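Carbohydrate binding family 6 (Clostridium thermocellum, PDB 5A8C) probably hydrolyses terminal alpha-L-arabinofuranosyl groups from arabinose-bearing polysaccharides, as a family 43 glycoside hydrolase built on a five-bladed beta-propeller. Local coordinates at residues L144-V152 against L190-A201. Numbering follows the deposited sequence.
Sequences LVSWNTPGV and LGNDMISTVGSA
At the rim of one propeller blade, the loop 144-152 meets the outer edge formed by 190-201, and Pro150 and Ala201 make their direct backbone link. Ala201 N donates to Pro150 O over 2.8 Å, nearly straight at hydrogen (164°) and tilted 25° from the carbonyl plane. Beside this bond Ser200 CA makes a CA-H...O contact of 3.4 Å with the same Pro150 O. Gly151 follows with positive phi and, having no side chain, lets its CA approach Ala201 O to 3.4 Å in a second CA-H...O contact. The small methyl of Ala201 lets the two backbones come this close, and it packs against Val152 CG2.

At the other end of the contact Leu144 lays its side chain along the loop that follows strand 185-190. With CG anti to the backbone N (chi1 177°), CD1 reaches the Ile195 backbone, 3.5 Å from its O, while CD2 meets Leu190 CD2; the side chain also touches Tyr116 of strand 112-118. Thr197 uses both its branches: CG2 packs against Leu144 and meets Val145 CG2, the two side chains crossing at about a right angle, whereas OG1 shares a water with Leu144 O, which accepts from that water at 2.7 Å.

Each partner is shaped from within. In the type I turn Ser146-Thr149, Asn148 N donates to Ser146 OG, an ST turn, and Thr149 OG1 separately accepts from Ser146 N. Within 190-201, Asp193 OD1 accepts from Ile195 N, an Asx turn, and from Ser196 OG (2.7 Å) on the opposite face of its carboxylate plane. Strand 185-190 backs both segments through Ile188, touched by Thr149, Thr197 and Ala201. A connecting loop thus fastened onto the outer edge of an antiparallel blade suits the five-bladed beta-propeller of family 43.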
ATOM      1  N   LEU A 144     -16.153   5.142   1.138  1.00  7.15           N
ATOM      2  CA  LEU A 144     -16.485   3.785   1.500  1.00  7.48           C
ATOM      3  C   LEU A 144     -16.369   3.612   3.031  1.00  7.46           C
ATOM      4  O   LEU A 144     -17.190   2.922   3.659  1.00  8.83           O
ATOM      5  CB  LEU A 144     -15.603   2.813   0.759  1.00  7.69           C
ATOM      6  CG  LEU A 144     -15.779   1.337   1.089  1.00  8.32           C
ATOM      7  CD1 LEU A 144     -17.185   0.852   0.793  1.00  9.50           C
ATOM      8  CD2 LEU A 144     -14.787   0.494   0.297  1.00  9.03           C
ATOM      9  N   VAL A 145     -15.299   4.165   3.603  1.00  7.60           N
ATOM     10  CA  VAL A 145     -15.076   4.142   5.036  1.00  8.26           C
ATOM     11  C   VAL A 145     -14.774   5.570   5.491  1.00  8.31           C
ATOM     12  O   VAL A 145     -13.975   6.265   4.868  1.00  8.18           O
ATOM     13  CB  VAL A 145     -13.884   3.200   5.398  1.00  9.69           C
ATOM     14  CG1 VAL A 145     -13.607   3.269   6.897  1.00 12.11           C
ATOM     15  CG2 VAL A 145     -14.189   1.760   4.985  1.00 11.10           C
ATOM     16  N   SER A 146     -15.473   6.010   6.546  1.00 11.59           N
ATOM     17  CA  SER A 146     -15.394   7.398   7.002  1.00 14.07           C
ATOM     18  C   SER A 146     -15.251   7.342   8.533  1.00 12.89           C
ATOM     19  O   SER A 146     -15.356   6.278   9.170  1.00 12.78           O
ATOM     20  CB  SER A 146     -16.715   8.156   6.627  1.00 15.72           C
ATOM     21  OG  SER A 146     -17.765   7.822   7.486  1.00 18.19           O
ATOM     22  N   TRP A 147     -15.062   8.529   9.092  1.00 14.55           N
ATOM     23  CA  TRP A 147     -15.053   8.662  10.532  1.00 15.58           C
ATOM     24  C   TRP A 147     -16.348   8.164  11.178  1.00 14.97           C
ATOM     25  O   TRP A 147     -16.346   7.851  12.368  1.00 20.02           O
ATOM     26  CB  TRP A 147     -14.838  10.132  10.929  1.00 17.37           C
ATOM     27  CG  TRP A 147     -13.484  10.540  10.707  1.00 20.68           C
ATOM     28  CD1 TRP A 147     -13.002  11.434   9.786  1.00 25.93           C
ATOM     29  CD2 TRP A 147     -12.369  10.073  11.434  1.00 20.87           C
ATOM     30  NE1 TRP A 147     -11.629  11.536   9.890  1.00 27.76           N
ATOM     31  CE2 TRP A 147     -11.216  10.711  10.911  1.00 23.56           C
ATOM     32  CE3 TRP A 147     -12.232   9.197  12.509  1.00 23.46           C
ATOM     33  CZ2 TRP A 147      -9.971  10.497  11.433  1.00 21.39           C
ATOM     34  CZ3 TRP A 147     -10.979   8.963  13.005  1.00 26.70           C
ATOM     35  CH2 TRP A 147      -9.866   9.628  12.478  1.00 25.62           C
ATOM     36  N   ASN A 148     -17.453   8.169  10.424  1.00 15.66           N
ATOM     37  CA  ASN A 148     -18.736   7.743  10.969  1.00 17.00           C
ATOM     38  C   ASN A 148     -19.076   6.283  10.715  1.00 16.16           C
ATOM     39  O   ASN A 148     -20.127   5.835  11.168  1.00 18.78           O
ATOM     40  CB  ASN A 148     -19.814   8.678  10.418  1.00 21.51           C
ATOM     41  CG  ASN A 148     -19.709  10.078  10.995  1.00 27.08           C
ATOM     42  OD1 ASN A 148     -19.382  10.250  12.182  1.00 32.38           O
ATOM     43  ND2 ASN A 148     -19.975  11.089  10.168  1.00 32.73           N
ATOM     44  N   THR A 149     -18.167   5.536  10.085  1.00 13.56           N
ATOM     45  CA  THR A 149     -18.382   4.135   9.906  1.00 12.96           C
ATOM     46  C   THR A 149     -18.402   3.455  11.287  1.00 11.89           C
ATOM     47  O   THR A 149     -17.518   3.677  12.109  1.00 12.05           O
ATOM     48  CB  THR A 149     -17.273   3.549   9.070  1.00 12.91           C
ATOM     49  OG1 THR A 149     -17.315   4.161   7.761  1.00 13.21           O
ATOM     50  CG2 THR A 149     -17.379   2.040   8.963  1.00 13.86           C
ATOM     51  N   PRO A 150     -19.378   2.602  11.561  1.00 13.16           N
ATOM     52  CA  PRO A 150     -19.449   1.937  12.864  1.00 13.63           C
ATOM     53  C   PRO A 150     -18.200   1.154  13.181  1.00 12.54           C
ATOM     54  O   PRO A 150     -17.647   0.459  12.293  1.00 12.57           O
ATOM     55  CB  PRO A 150     -20.694   1.049  12.739  1.00 16.56           C
ATOM     56  CG  PRO A 150     -21.565   1.823  11.775  1.00 20.08           C
ATOM     57  CD  PRO A 150     -20.549   2.288  10.737  1.00 16.03           C
ATOM     58  N   GLY A 151     -17.705   1.344  14.410  1.00 12.62           N
ATOM     59  CA  GLY A 151     -16.524   0.645  14.891  1.00 13.00           C
ATOM     60  C   GLY A 151     -15.230   1.397  14.683  1.00 12.79           C
ATOM     61  O   GLY A 151     -14.190   0.971  15.209  1.00 14.79           O
ATOM     62  N   VAL A 152     -15.252   2.483  13.933  1.00 11.86           N
ATOM     63  CA  VAL A 152     -14.040   3.282  13.805  1.00 12.46           C
ATOM     64  C   VAL A 152     -13.726   4.048  15.071  1.00 13.29           C
ATOM     65  O   VAL A 152     -12.690   3.841  15.731  1.00 13.78           O
ATOM     66  CB  VAL A 152     -14.087   4.208  12.595  1.00 12.73           C
ATOM     67  CG1 VAL A 152     -12.900   5.130  12.564  1.00 15.08           C
ATOM     68  CG2 VAL A 152     -14.120   3.371  11.325  1.00 13.57           C
ATOM     69  N   LEU A 190     -15.705  -6.161   3.760  1.00  6.21           N
ATOM     70  CA  LEU A 190     -16.332  -5.637   2.553  1.00  6.39           C
ATOM     71  C   LEU A 190     -17.267  -6.654   1.968  1.00  6.53           C
ATOM     72  O   LEU A 190     -17.025  -7.865   2.042  1.00  7.54           O
ATOM     73  CB  LEU A 190     -15.287  -5.238   1.504  1.00  6.90           C
ATOM     74  CG  LEU A 190     -14.197  -4.254   1.944  1.00  7.40           C
ATOM     75  CD1 LEU A 190     -13.326  -3.909   0.769  1.00  8.93           C
ATOM     76  CD2 LEU A 190     -14.774  -3.042   2.611  1.00  8.07           C
ATOM     77  N   GLY A 191     -18.340  -6.177   1.337  1.00  6.74           N
ATOM     78  CA  GLY A 191     -19.197  -7.063   0.599  1.00  7.30           C
ATOM     79  C   GLY A 191     -18.502  -7.668  -0.600  1.00  6.73           C
ATOM     80  O   GLY A 191     -17.463  -7.171  -1.081  1.00  7.13           O
ATOM     81  N   ASN A 192     -19.106  -8.727  -1.148  1.00  7.17           N
ATOM     82  CA  ASN A 192     -18.512  -9.385  -2.316  1.00  7.50           C
ATOM     83  C   ASN A 192     -18.434  -8.431  -3.515  1.00  7.58           C
ATOM     84  O   ASN A 192     -17.575  -8.644  -4.373  1.00  8.67           O
ATOM     85  CB  ASN A 192     -19.275 -10.639  -2.705  1.00  8.60           C
ATOM     86  CG  ASN A 192     -19.064 -11.802  -1.714  1.00  9.06           C
ATOM     87  OD1 ASN A 192     -18.224 -11.731  -0.809  1.00  9.88           O
ATOM     88  ND2 ASN A 192     -19.806 -12.857  -1.904  1.00 11.58           N
ATOM     89  N   ASP A 193     -19.276  -7.398  -3.575  1.00  7.94           N
ATOM     90  CA  ASP A 193     -19.190  -6.402  -4.645  1.00  8.52           C
ATOM     91  C   ASP A 193     -18.045  -5.441  -4.465  1.00  7.49           C
ATOM     92  O   ASP A 193     -17.806  -4.629  -5.383  1.00  8.17           O
ATOM     93  CB  ASP A 193     -20.512  -5.663  -4.818  1.00 10.04           C
ATOM     94  CG  ASP A 193     -20.942  -4.736  -3.642  1.00 10.30           C
ATOM     95  OD1 ASP A 193     -20.117  -4.385  -2.774  1.00 10.04           O
ATOM     96  OD2 ASP A 193     -22.128  -4.289  -3.688  1.00 13.62           O
ATOM     97  N   MET A 194     -17.326  -5.483  -3.349  1.00  6.76           N
ATOM     98  CA  MET A 194     -16.109  -4.756  -3.108  1.00  6.33           C
ATOM     99  C   MET A 194     -16.265  -3.245  -3.007  1.00  6.76           C
ATOM    100  O   MET A 194     -15.289  -2.510  -2.831  1.00  7.31           O
ATOM    101  CB  MET A 194     -15.033  -5.119  -4.122  1.00  6.89           C
ATOM    102  CG  MET A 194     -14.674  -6.585  -4.064  1.00  6.84           C
ATOM    103  SD  MET A 194     -13.939  -7.103  -2.483  1.00  7.28           S
ATOM    104  CE  MET A 194     -12.216  -6.670  -2.775  1.00  8.82           C
ATOM    105  N   ILE A 195     -17.523  -2.764  -2.979  1.00  7.00           N
ATOM    106  CA  ILE A 195     -17.839  -1.323  -2.956  1.00  7.25           C
ATOM    107  C   ILE A 195     -18.812  -0.996  -1.832  1.00  7.75           C
ATOM    108  O   ILE A 195     -19.424   0.065  -1.846  1.00  8.80           O
ATOM    109  CB  ILE A 195     -18.343  -0.823  -4.331  1.00  8.04           C
ATOM    110  CG1 ILE A 195     -19.653  -1.523  -4.732  1.00  9.24           C
ATOM    111  CG2 ILE A 195     -17.270  -0.978  -5.379  1.00  8.17           C
ATOM    112  CD1 ILE A 195     -20.335  -0.827  -5.878  1.00 11.55           C
ATOM    113  N   SER A 196     -18.885  -1.884  -0.820  1.00  7.48           N
ATOM    114  CA  SER A 196     -19.750  -1.744   0.321  1.00  7.68           C
ATOM    115  C   SER A 196     -19.064  -2.378   1.496  1.00  7.66           C
ATOM    116  O   SER A 196     -18.217  -3.265   1.322  1.00  7.90           O
ATOM    117  CB  SER A 196     -21.071  -2.449   0.019  1.00  9.88           C
ATOM    118  OG  SER A 196     -20.903  -3.836  -0.241  1.00 10.99           O
ATOM    119  N   THR A 197     -19.443  -1.942   2.696  1.00  8.24           N
ATOM    120  CA  THR A 197     -19.000  -2.569   3.913  1.00  8.29           C
ATOM    121  C   THR A 197     -20.101  -3.460   4.484  1.00  9.06           C
ATOM    122  O   THR A 197     -21.260  -3.268   4.173  1.00 11.62           O
ATOM    123  CB  THR A 197     -18.544  -1.522   4.937  1.00  9.68           C
ATOM    124  OG1 THR A 197     -19.613  -0.647   5.237  1.00 11.87           O
ATOM    125  CG2 THR A 197     -17.365  -0.688   4.466  1.00 10.53           C
ATOM    126  N   VAL A 198     -19.686  -4.410   5.311  1.00  8.76           N
ATOM    127  CA  VAL A 198     -20.602  -5.283   5.985  1.00  9.86           C
ATOM    128  C   VAL A 198     -20.247  -5.220   7.476  1.00 10.23           C
ATOM    129  O   VAL A 198     -19.117  -5.491   7.853  1.00 10.81           O
ATOM    130  CB  VAL A 198     -20.468  -6.754   5.498  1.00 11.75           C
ATOM    131  CG1 VAL A 198     -21.404  -7.672   6.303  1.00 14.66           C
ATOM    132  CG2 VAL A 198     -20.784  -6.846   4.032  1.00 13.00           C
ATOM    133  N   GLY A 199     -21.205  -4.858   8.295  1.00 11.38           N
ATOM    134  CA  GLY A 199     -20.975  -4.842   9.739  1.00 11.90           C
ATOM    135  C   GLY A 199     -20.134  -3.668  10.152  1.00 12.35           C
ATOM    136  O   GLY A 199     -19.998  -2.657   9.452  1.00 14.00           O
ATOM    137  N   SER A 200     -19.523  -3.818  11.296  1.00 11.77           N
ATOM    138  CA  SER A 200     -18.738  -2.788  11.944  0.80 11.98           C
ATOM    139  C   SER A 200     -17.224  -3.082  11.799  1.00 10.04           C
ATOM    140  O   SER A 200     -16.806  -4.228  11.696  1.00 11.18           O
ATOM    141  CB  SER A 200     -19.117  -2.715  13.407  0.80 14.00           C
ATOM    142  OG  SER A 200     -20.475  -2.297  13.522  0.80 18.28           O
ATOM    143  N   ALA A 201     -16.460  -2.018  11.869  1.00  9.72           N
ATOM    144  CA  ALA A 201     -15.003  -2.170  11.975  1.00  9.31           C
ATOM    145  C   ALA A 201     -14.674  -2.718  13.367  1.00  9.30           C
ATOM    146  O   ALA A 201     -15.412  -2.530  14.340  1.00 11.80           O
ATOM    147  CB  ALA A 201     -14.316  -0.839  11.751  1.00  9.21           C
TER
HETATM  148  O   HOH W   1     -19.625   2.015   4.359  1.00 14.95           O